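Local coordinates for protein TetR-family transcriptional regulator (Streptomyces coelicolor A3, PDB 2QIB) that probably binds cis-regulatory DNA through a helix-turn-helix motif and so acts as a transcription factor of the TetR family, at residues A[34-37]-A[38-41]; A[151-154]-A[155-159]; A[171-175]-A[176-180]; A[202-205]-A[206-210]. One frame throughout, in Å; residues are numbered along the deposited sequence.

Contact 1: A[34-37]-A[38-41]; sequences VSID and EIAS
S35 and E38 bracket the first turn of helix 36-43, where the backbone carbonyl S35 O takes I39 N at 3.1 Å and the next bond, A40 N to I36 O, closes at 2.8 Å and is almost straight. S35 stands at the N-cap. Its hydroxyl OG accepts from E38 N at 3.0 Å, because a chi1 of 68° places OG between the backbone N and the carbonyl carbon and so turns it inward over the helix start. E38 returns the favour: its chain, extended beyond CG, runs back alongside the serine, and OE1 takes the S35 N-H at 3.1 Å, the donor lying 42° above the carboxylate plane. This reciprocal pair is a capping box, a classic use of serine and glutamate three residues apart. The same OE1 also carries a salt bridge to R29, while D37 makes one to R47 through OD1. On the buried side, V34 CG1 meets I39 CD1 at 4.0 Å, the two side chains crossing at about a right angle; helix 11-28 packs on both, and helix 47-53 covers I36 and A40, as suits aliphatic residues in a small three-helix domain. With an alanine here in place of E38, the S35 N-H would probably lose its acceptor, and R29 its salt bridge to this carboxylate. The negative carboxylate near the amino end of the helix should interact favourably with the helix dipole, which is consistent with a well-capped start to the first helix of the predicted helix-turn-helix motif.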
# COMPACT_ATOMS: atom_id res chain seq x y z
N VAL A 34 1.69 15.62 20.93
CA VAL A 34 2.06 16.99 20.61
C VAL A 34 0.90 17.87 21.05
O VAL A 34 -0.23 17.67 20.62
CB VAL A 34 2.35 17.19 19.09
CG1 VAL A 34 2.67 18.66 18.78
CG2 VAL A 34 3.54 16.29 18.67
N SER A 35 1.18 18.85 21.90
CA SER A 35 0.12 19.74 22.43
C SER A 35 0.28 21.17 21.92
O SER A 35 1.35 21.59 21.51
CB SER A 35 0.15 19.78 23.96
OG SER A 35 1.32 20.44 24.43
N ILE A 36 -0.81 21.93 22.01
CA ILE A 36 -0.73 23.37 21.72
C ILE A 36 0.27 24.05 22.63
O ILE A 36 1.07 24.88 22.18
CB ILE A 36 -2.11 24.05 21.83
CG1 ILE A 36 -3.08 23.48 20.80
CG2 ILE A 36 -1.98 25.60 21.80
CD1 ILE A 36 -2.64 23.61 19.34
N ASP A 37 0.26 23.70 23.92
CA ASP A 37 1.22 24.26 24.87
C ASP A 37 2.68 24.01 24.41
O ASP A 37 3.54 24.88 24.55
CB ASP A 37 1.00 23.69 26.27
CG ASP A 37 -0.22 24.32 26.97
OD1 ASP A 37 -0.77 25.33 26.46
OD2 ASP A 37 -0.61 23.81 28.04
N GLU A 38 2.96 22.83 23.87
CA GLU A 38 4.32 22.53 23.42
C GLU A 38 4.70 23.36 22.19
O GLU A 38 5.84 23.81 22.04
CB GLU A 38 4.47 21.03 23.15
CG GLU A 38 4.51 20.24 24.46
CD GLU A 38 4.39 18.74 24.24
OE1 GLU A 38 3.92 18.33 23.18
OE2 GLU A 38 4.75 17.98 25.16
N ILE A 39 3.72 23.52 21.30
CA ILE A 39 3.90 24.33 20.11
C ILE A 39 4.16 25.80 20.50
O ILE A 39 5.13 26.41 20.03
CB ILE A 39 2.69 24.16 19.15
CG1 ILE A 39 2.70 22.72 18.57
CG2 ILE A 39 2.73 25.23 18.03
CD1 ILE A 39 1.36 22.33 17.82
N ALA A 40 3.32 26.33 21.39
CA ALA A 40 3.48 27.71 21.90
C ALA A 40 4.86 27.86 22.52
O ALA A 40 5.60 28.79 22.20
CB ALA A 40 2.39 28.04 22.94
N SER A 41 5.24 26.91 23.39
CA SER A 41 6.56 26.98 24.03
C SER A 41 7.73 26.99 23.01
O SER A 41 8.59 27.85 23.09
CB SER A 41 6.72 25.87 25.07
OG SER A 41 8.02 25.86 25.62

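Contact 2: A[151-154]-A[155-159]; sequences LVVR and SWISL
The indole of W156, one turn beyond V152 and tied to it by W156 N to V152 O at 2.9 Å, packs edge-to-face with F186, while its NE1 donates to L182 O. L88 and M92 also touch this large side chain. The other flat group, the guanidinium of R154, makes a cation-pi contact with Y133; NE pairs with E150 and NH2 with Q130, so the charge has partners although its neighbours on the helix are mostly buried. Between them in sequence, S155 turns its small hydroxyl back onto its own helix: a chi1 of 66° sets OG 2.8 Å from L151 O and 3.0 Å from V152 O, and its single proton can serve either carbonyl. The residues belong to helix 147-168, which packs against the second subunit, consistent with the helical-bundle dimer interface of TetR-family regulators. Small serines suit that close approach: S155 lies against L159 of the second subunit, and S158 OG is hydrogen-bonded to S162 OG there, with R154 O of its own chain only a weak alternative at 3.4 Å. Facing helix 119-140 instead, I157 CD1 reaches V153 CG1 at 4.1 Å, and both branched side chains touch Y133. I157 CG1 also passes 3.4 Å from V153 O, whose carbonyl accepts I157 N at 3.0 Å with an N-H...O angle of 165°.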
# COMPACT_ATOMS: atom_id res chain seq x y z
N LEU A 151 -2.89 0.65 -13.36
CA LEU A 151 -2.90 -0.22 -12.17
C LEU A 151 -1.47 -0.51 -11.69
O LEU A 151 -1.19 -0.44 -10.48
CB LEU A 151 -3.64 -1.51 -12.49
CG LEU A 151 -3.87 -2.41 -11.27
CD1 LEU A 151 -5.21 -3.17 -11.29
CD2 LEU A 151 -2.72 -3.38 -11.16
N VAL A 152 -0.57 -0.81 -12.62
CA VAL A 152 0.82 -1.09 -12.25
C VAL A 152 1.41 0.12 -11.54
O VAL A 152 2.04 -0.02 -10.48
CB VAL A 152 1.69 -1.48 -13.45
CG1 VAL A 152 3.17 -1.50 -13.03
CG2 VAL A 152 1.25 -2.84 -13.96
N VAL A 153 1.19 1.31 -12.10
CA VAL A 153 1.79 2.52 -11.51
C VAL A 153 1.21 2.81 -10.13
O VAL A 153 1.94 3.00 -9.16
CB VAL A 153 1.68 3.73 -12.46
CG1 VAL A 153 2.18 5.03 -11.75
CG2 VAL A 153 2.45 3.46 -13.78
N ARG A 154 -0.12 2.83 -10.01
CA ARG A 154 -0.71 3.14 -8.72
C ARG A 154 -0.38 2.06 -7.68
O ARG A 154 -0.16 2.37 -6.49
CB ARG A 154 -2.20 3.36 -8.88
CG ARG A 154 -2.54 4.56 -9.79
CD ARG A 154 -3.94 5.06 -9.41
NE ARG A 154 -4.41 6.17 -10.24
CZ ARG A 154 -4.21 7.47 -9.98
NH1 ARG A 154 -3.50 7.87 -8.93
NH2 ARG A 154 -4.76 8.38 -10.77
N SER A 155 -0.31 0.80 -8.12
CA SER A 155 -0.02 -0.28 -7.16
C SER A 155 1.46 -0.19 -6.72
O SER A 155 1.78 -0.49 -5.54
CB SER A 155 -0.35 -1.67 -7.72
OG SER A 155 0.49 -1.99 -8.79
N TRP A 156 2.32 0.30 -7.61
CA TRP A 156 3.73 0.53 -7.25
C TRP A 156 3.85 1.65 -6.21
O TRP A 156 4.62 1.55 -5.27
CB TRP A 156 4.61 0.85 -8.44
CG TRP A 156 6.05 1.04 -8.02
CD1 TRP A 156 7.02 0.08 -7.85
CD2 TRP A 156 6.64 2.29 -7.66
NE1 TRP A 156 8.23 0.70 -7.43
CE2 TRP A 156 7.99 2.03 -7.29
CE3 TRP A 156 6.15 3.61 -7.59
CZ2 TRP A 156 8.86 3.07 -6.89
CZ3 TRP A 156 7.05 4.64 -7.20
CH2 TRP A 156 8.36 4.34 -6.84
N ILE A 157 3.09 2.72 -6.42
CA ILE A 157 3.04 3.83 -5.43
C ILE A 157 2.63 3.27 -4.06
O ILE A 157 3.25 3.58 -3.06
CB ILE A 157 2.10 4.97 -5.89
CG1 ILE A 157 2.72 5.66 -7.13
CG2 ILE A 157 1.84 5.97 -4.72
CD1 ILE A 157 1.73 6.54 -7.92
N SER A 158 1.63 2.39 -4.00
CA SER A 158 1.26 1.72 -2.71
C SER A 158 2.41 0.88 -2.15
O SER A 158 2.64 0.84 -0.93
CB SER A 158 0.02 0.85 -2.90
OG SER A 158 -1.10 1.65 -3.35
N LEU A 159 3.11 0.17 -3.04
CA LEU A 159 4.27 -0.65 -2.68
C LEU A 159 5.37 0.25 -2.05
O LEU A 159 6.02 -0.13 -1.04
CB LEU A 159 4.85 -1.35 -3.93
CG LEU A 159 5.99 -2.30 -3.59
CD1 LEU A 159 5.41 -3.53 -2.85
CD2 LEU A 159 6.65 -2.73 -4.89

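Contact 3: A[171-175]-A[176-180]; sequences RRIPR and AELET
I173 and L178 touch most closely through methyls, I173 CG2 to L178 CD2 at 3.7 Å, with the two side chains at about a right angle. On the same isoleucine methyl rests the carboxylate carbon of E177, I173 CG2 to E177 CD at 3.8 Å. R175 lies on another side of the turn. Its CG sits between the backbone N and the carbonyl carbon (chi1 65°), and bends at chi2 and chi3 swing the guanidinium back toward E179; R175 NH2 lies 2.9 Å from E179 OE2 in a salt bridge, though the position of that oxygen is doubtful. This is the N-terminal turn of helix 175-194, entered from the loop after helix 147-168. P174 holds the N-cap position, its ring restricting phi and leaving no N-H unpaired but offering no side-chain cap; P174 O accepts a weak bond from L178 N at 3.3 Å, followed by the stronger E179 N to R175 O at 2.8 Å. Farther out, D97 pairs with R175 NH1, while F96 and W167 pack on the arginine and on L178. A leucine in place of R175 would probably cost D97 the salt bridge from this arginine. The second subunit also reaches the turn, its R148 forming a salt bridge with E177 and its L151 packing on L178.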
# COMPACT_ATOMS: atom_id res chain seq x y z
N ARG A 171 14.36 -0.08 11.07
CA ARG A 171 15.46 0.20 10.13
C ARG A 171 16.44 -0.97 10.06
O ARG A 171 17.67 -0.80 10.09
CB ARG A 171 16.15 1.53 10.49
CG ARG A 171 15.20 2.72 10.48
CD ARG A 171 15.96 4.06 10.62
NE ARG A 171 15.00 5.15 10.76
CZ ARG A 171 15.24 6.43 10.46
NH1 ARG A 171 16.42 6.79 9.96
NH2 ARG A 171 14.28 7.33 10.64
N ARG A 172 15.90 -2.18 9.93
CA ARG A 172 16.75 -3.37 9.96
C ARG A 172 17.38 -3.64 8.60
O ARG A 172 18.25 -4.50 8.49
CB ARG A 172 15.95 -4.59 10.39
CG ARG A 172 15.80 -4.71 11.92
CD ARG A 172 15.11 -6.03 12.26
NE ARG A 172 13.74 -6.01 11.77
CZ ARG A 172 12.96 -7.08 11.61
NH1 ARG A 172 13.42 -8.30 11.91
NH2 ARG A 172 11.72 -6.92 11.14
N ILE A 173 16.93 -2.92 7.58
CA ILE A 173 17.47 -3.04 6.21
C ILE A 173 17.92 -1.65 5.79
O ILE A 173 17.16 -0.71 5.95
CB ILE A 173 16.37 -3.55 5.24
CG1 ILE A 173 15.73 -4.84 5.78
CG2 ILE A 173 16.92 -3.65 3.80
CD1 ILE A 173 14.47 -5.26 5.08
N PRO A 174 19.13 -1.52 5.20
CA PRO A 174 19.63 -0.18 4.88
C PRO A 174 18.77 0.47 3.79
O PRO A 174 18.31 -0.22 2.87
CB PRO A 174 21.06 -0.43 4.35
CG PRO A 174 21.39 -1.80 4.82
CD PRO A 174 20.10 -2.56 4.83
N ARG A 175 18.52 1.78 3.93
CA ARG A 175 17.69 2.47 2.96
C ARG A 175 18.24 2.36 1.53
O ARG A 175 17.45 2.31 0.57
CB ARG A 175 17.54 3.94 3.34
CG ARG A 175 18.87 4.59 3.27
CD ARG A 175 18.70 5.74 2.34
NE ARG A 175 18.31 6.87 3.13
CZ ARG A 175 18.04 8.11 2.71
NH1 ARG A 175 17.80 8.99 3.67
NH2 ARG A 175 17.98 8.48 1.40
N ALA A 176 19.58 2.32 1.36
CA ALA A 176 20.12 2.25 -0.01
C ALA A 176 19.63 0.98 -0.69
O ALA A 176 19.36 0.98 -1.91
CB ALA A 176 21.66 2.31 -0.01
N GLU A 177 19.61 -0.13 0.05
CA GLU A 177 19.09 -1.40 -0.49
C GLU A 177 17.63 -1.26 -0.91
O GLU A 177 17.22 -1.73 -1.98
CB GLU A 177 19.26 -2.52 0.51
CG GLU A 177 18.71 -3.83 0.02
CD GLU A 177 19.05 -4.99 0.94
OE1 GLU A 177 20.07 -4.90 1.68
OE2 GLU A 177 18.30 -5.99 0.93
N LEU A 178 16.84 -0.59 -0.07
CA LEU A 178 15.38 -0.45 -0.34
C LEU A 178 15.08 0.48 -1.53
O LEU A 178 14.11 0.27 -2.28
CB LEU A 178 14.64 -0.05 0.91
CG LEU A 178 14.66 -1.19 1.97
CD1 LEU A 178 13.85 -0.73 3.21
CD2 LEU A 178 14.19 -2.60 1.52
N GLU A 179 15.89 1.53 -1.66
CA GLU A 179 15.76 2.47 -2.77
C GLU A 179 15.99 1.69 -4.07
O GLU A 179 15.13 1.76 -4.97
CB GLU A 179 16.77 3.62 -2.63
CG GLU A 179 16.41 4.57 -1.47
CD GLU A 179 17.56 5.47 -1.13
OE1 GLU A 179 18.50 5.58 -1.93
OE2 GLU A 179 17.53 6.05 -0.05
N THR A 180 17.10 0.93 -4.15
CA THR A 180 17.38 0.11 -5.35
C THR A 180 16.31 -0.94 -5.56
O THR A 180 15.85 -1.19 -6.69
CB THR A 180 18.78 -0.52 -5.24
OG1 THR A 180 19.73 0.56 -5.43
CG2 THR A 180 19.00 -1.55 -6.33

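Contact 4: A[202-205]-A[206-210]; sequences ALVR and RVLAD
V204 O accepts L208 N at 2.9 Å with an N-H...O angle of 174°, a nearly straight helical bond. V204 and L208 lie side by side, pointing the same way, and V204 CG1 touches L208 CD1 at 3.8 Å. Branched aliphatics suit this ridge of helix 198-209, since M190 and A194 of helix 175-194 pack on V204. A second apolar pair follows on a neighbouring flank: V207 CG1 stands anti to the backbone N (chi1 169°), which leaves CG2 beside that nitrogen and 4.0 Å from L203 CD1, a methyl whose placing is uncertain; V207 N donates to L203 O at 2.9 Å. The guanidinium of R205 lays one face over A202 CA, 3.5 Å above the plane and offset toward the rim, and the R205 side chain also packs on L227 of the second subunit. R206 bends at chi3, and its NH2, though doubtful in position, donates to L140 O. Each long chain thus combines an apolar stem with a polar end, which fits the surface of a helix in this all-helical protein. Backbone bonding sets the turns, V204 joins the helix to helix 175-194, and R206 may tie it to the end of helix 119-140.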
# COMPACT_ATOMS: atom_id res chain seq x y z
N ALA A 202 5.16 -3.49 -25.32
CA ALA A 202 5.88 -2.53 -26.12
C ALA A 202 6.46 -1.41 -25.25
O ALA A 202 7.59 -0.97 -25.47
CB ALA A 202 4.98 -1.96 -27.22
N LEU A 203 5.70 -0.97 -24.24
CA LEU A 203 6.17 0.10 -23.39
C LEU A 203 7.39 -0.39 -22.60
O LEU A 203 8.39 0.30 -22.51
CB LEU A 203 5.08 0.59 -22.42
CG LEU A 203 5.54 1.55 -21.33
CD1 LEU A 203 6.14 2.83 -21.91
CD2 LEU A 203 4.33 1.89 -20.45
N VAL A 204 7.29 -1.58 -22.02
CA VAL A 204 8.36 -2.12 -21.19
C VAL A 204 9.64 -2.36 -22.00
O VAL A 204 10.76 -2.05 -21.54
CB VAL A 204 7.89 -3.42 -20.46
CG1 VAL A 204 8.95 -3.94 -19.54
CG2 VAL A 204 6.65 -3.11 -19.66
N ARG A 205 9.49 -2.87 -23.22
CA ARG A 205 10.66 -3.00 -24.08
C ARG A 205 11.36 -1.66 -24.31
O ARG A 205 12.58 -1.59 -24.25
CB ARG A 205 10.30 -3.66 -25.41
CG ARG A 205 10.03 -5.15 -25.27
CD ARG A 205 9.96 -5.87 -26.63
NE ARG A 205 8.88 -5.35 -27.49
CZ ARG A 205 7.61 -5.76 -27.46
NH1 ARG A 205 7.21 -6.70 -26.61
NH2 ARG A 205 6.72 -5.21 -28.29
N ARG A 206 10.57 -0.62 -24.57
CA ARG A 206 11.09 0.73 -24.81
C ARG A 206 11.80 1.27 -23.57
O ARG A 206 12.91 1.79 -23.66
CB ARG A 206 9.96 1.64 -25.24
CG ARG A 206 10.36 3.05 -25.55
CD ARG A 206 9.18 3.83 -26.12
NE ARG A 206 8.09 4.08 -25.16
CZ ARG A 206 8.18 4.90 -24.11
NH1 ARG A 206 9.31 5.54 -23.81
NH2 ARG A 206 7.13 5.07 -23.33
N VAL A 207 11.15 1.15 -22.40
CA VAL A 207 11.77 1.58 -21.17
C VAL A 207 13.11 0.89 -20.91
O VAL A 207 14.12 1.54 -20.63
CB VAL A 207 10.80 1.41 -19.97
CG1 VAL A 207 11.54 1.62 -18.66
CG2 VAL A 207 9.66 2.41 -20.11
N LEU A 208 13.13 -0.43 -21.03
CA LEU A 208 14.39 -1.18 -20.87
C LEU A 208 15.46 -0.95 -21.96
O LEU A 208 16.64 -1.12 -21.70
CB LEU A 208 14.09 -2.66 -20.67
CG LEU A 208 13.23 -2.90 -19.43
CD1 LEU A 208 12.70 -4.32 -19.40
CD2 LEU A 208 14.01 -2.57 -18.13
N ALA A 209 15.06 -0.53 -23.16
CA ALA A 209 16.03 -0.20 -24.22
C ALA A 209 16.80 1.09 -23.87
O ALA A 209 17.87 1.35 -24.42
CB ALA A 209 15.32 -0.04 -25.57
N ASP A 210 16.24 1.89 -22.97
CA ASP A 210 16.86 3.14 -22.55
C ASP A 210 17.86 2.95 -21.40
O ASP A 210 18.53 3.91 -21.00
CB ASP A 210 15.78 4.17 -22.13
CG ASP A 210 15.10 4.85 -23.33
OD1 ASP A 210 15.62 4.77 -24.46
OD2 ASP A 210 14.03 5.49 -23.12

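Overall arrangement
Contact 1 stands apart in the probable DNA-binding domain, its centre about 37 Å from that of contact 2 and about 52 Å from that of contact 4, both of which lie across the middle of the chain from it. Contact 2 lies on helix 147-168 and contact 3 at the loop and start of the next helix, 175-194, about 7 Å apart at their nearest atoms, and both touch the second subunit: L151 of contact 2 packs on L178 of contact 3 across the dimer. Contact 4, on helix 198-209, has its centre about 18 Å from that of contact 2. Bound hexaethylene glycol, probably from the crystallisation liquor, approaches I157 in contact 2 and V207 in contact 4 to about 4 Å.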